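Local coordinates for glutathione S-transferase (Sphingobium chungbukense, PDB 6M1T), which probably transfers glutathione to electrophilic compounds as a beta-class glutathione S-transferase, in keeping with a role in detoxification, at residues A[11-16]-A[154-159]. Residues are numbered along the deposited sequence; the frame is centred on the assembly and turned at random.
Sequences SLAPHI and ADIYLF
Ile-156 presses its CG2 methyl onto the backbone of Ala-13, 3.3 Å from Ala-13 O and 3.7 Å from Ala-13 CA. With chi1 at -65°, CG1 stands beside the backbone N and CG2 anti to it; this methyl is also 3.7 Å from Ile-16 CG2, while Ile-156 CD1, at the end of an extended chain, lies alongside that same Ile-16 methyl; the two isoleucine side chains run past one another, pointing opposite ways. Ala-13 is the small residue at the nearest approach: its CA comes within 5.1 Å of the CA of Tyr-157, and its CB meets Tyr-157 CD1 obliquely at 4.0 Å. The axes of the short helical segments 12-16 and 154-159 approach to 8.6 Å, their N-to-C directions 140° apart, joining the thioredoxin-like N-terminal domain to the all-helical C-terminal domain of the GST fold. An alanine at Ile-156 would probably open a gap beside Ala-13 O and leave Ile-16 CG2 without the CG1, CG2 and CD1 carbons that pack against it. Farther along, Ile-16 CD1 reaches Phe-159 CD2 at 4.3 Å, a looser apolar touch. Tyr-157, CG anti to its backbone N (chi1 -163°), extends from the interface to touch Asn-66 and the bound glutathione.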
# COMPACT_ATOMS: atom_id res chain seq x y z
N SER A 11 -12.82 -2.99 5.49
CA SER A 11 -13.57 -4.05 4.76
C SER A 11 -14.87 -3.55 4.09
O SER A 11 -15.36 -4.23 3.13
CB SER A 11 -13.85 -5.26 5.64
OG SER A 11 -14.40 -4.88 6.88
N LEU A 12 -15.43 -2.43 4.57
CA LEU A 12 -16.60 -1.82 3.87
C LEU A 12 -16.27 -1.56 2.40
O LEU A 12 -17.16 -1.64 1.57
CB LEU A 12 -17.03 -0.57 4.64
CG LEU A 12 -18.22 0.22 4.10
CD1 LEU A 12 -19.50 -0.62 4.04
CD2 LEU A 12 -18.43 1.43 4.97
N ALA A 13 -15.00 -1.28 2.06
CA ALA A 13 -14.64 -0.89 0.68
C ALA A 13 -14.93 -2.04 -0.29
O ALA A 13 -15.73 -1.87 -1.23
CB ALA A 13 -13.22 -0.39 0.59
N PRO A 14 -14.35 -3.24 -0.09
CA PRO A 14 -14.69 -4.37 -0.95
C PRO A 14 -16.17 -4.78 -0.83
O PRO A 14 -16.72 -5.28 -1.83
CB PRO A 14 -13.69 -5.48 -0.57
CG PRO A 14 -13.17 -5.05 0.75
CD PRO A 14 -13.23 -3.53 0.80
N HIS A 15 -16.79 -4.58 0.33
CA HIS A 15 -18.27 -4.80 0.49
C HIS A 15 -19.01 -3.96 -0.57
O HIS A 15 -19.85 -4.52 -1.33
CB HIS A 15 -18.71 -4.47 1.92
CG HIS A 15 -20.08 -4.95 2.27
ND1 HIS A 15 -20.60 -4.83 3.56
CD2 HIS A 15 -21.01 -5.61 1.55
CE1 HIS A 15 -21.84 -5.31 3.57
NE2 HIS A 15 -22.10 -5.84 2.36
N ILE A 16 -18.76 -2.67 -0.60
CA ILE A 16 -19.39 -1.75 -1.60
C ILE A 16 -19.06 -2.22 -3.03
O ILE A 16 -19.95 -2.27 -3.88
CB ILE A 16 -18.98 -0.30 -1.34
CG1 ILE A 16 -19.61 0.20 -0.04
CG2 ILE A 16 -19.33 0.58 -2.54
CD1 ILE A 16 -19.01 1.44 0.55
N ALA A 154 -10.98 3.18 -6.16
CA ALA A 154 -10.20 4.18 -5.39
C ALA A 154 -11.17 5.14 -4.73
O ALA A 154 -10.91 5.53 -3.59
CB ALA A 154 -9.19 4.89 -6.27
N ASP A 155 -12.25 5.54 -5.42
CA ASP A 155 -13.29 6.41 -4.79
C ASP A 155 -13.95 5.60 -3.64
O ASP A 155 -14.26 6.14 -2.59
CB ASP A 155 -14.38 6.83 -5.79
CG ASP A 155 -13.86 7.66 -6.96
OD1 ASP A 155 -13.35 8.74 -6.72
OD2 ASP A 155 -13.91 7.18 -8.09
N ILE A 156 -14.25 4.33 -3.89
CA ILE A 156 -14.92 3.50 -2.84
C ILE A 156 -14.02 3.48 -1.59
O ILE A 156 -14.48 3.68 -0.49
CB ILE A 156 -15.22 2.10 -3.35
CG1 ILE A 156 -16.25 2.09 -4.49
CG2 ILE A 156 -15.69 1.29 -2.13
CD1 ILE A 156 -16.43 0.71 -5.14
N TYR A 157 -12.74 3.22 -1.78
CA TYR A 157 -11.77 3.08 -0.66
C TYR A 157 -11.62 4.41 0.09
O TYR A 157 -11.74 4.44 1.33
CB TYR A 157 -10.47 2.62 -1.29
CG TYR A 157 -9.44 2.03 -0.36
CD1 TYR A 157 -9.75 1.48 0.87
CD2 TYR A 157 -8.15 1.92 -0.84
CE1 TYR A 157 -8.75 0.92 1.66
CE2 TYR A 157 -7.16 1.33 -0.08
CZ TYR A 157 -7.46 0.81 1.16
OH TYR A 157 -6.43 0.28 1.90
N LEU A 158 -11.47 5.53 -0.65
CA LEU A 158 -11.34 6.87 -0.03
C LEU A 158 -12.62 7.16 0.74
O LEU A 158 -12.51 7.59 1.90
CB LEU A 158 -11.07 7.95 -1.08
CG LEU A 158 -11.02 9.39 -0.56
CD1 LEU A 158 -9.99 9.54 0.58
CD2 LEU A 158 -10.73 10.34 -1.72
N PHE A 159 -13.78 6.95 0.09
CA PHE A 159 -15.10 7.22 0.72
C PHE A 159 -15.19 6.55 2.09
O PHE A 159 -15.55 7.17 3.06
CB PHE A 159 -16.22 6.68 -0.16
CG PHE A 159 -17.57 6.75 0.46
CD1 PHE A 159 -18.27 7.95 0.45
CD2 PHE A 159 -18.20 5.61 0.95
CE1 PHE A 159 -19.56 8.03 0.95
CE2 PHE A 159 -19.49 5.69 1.45
CZ PHE A 159 -20.15 6.91 1.48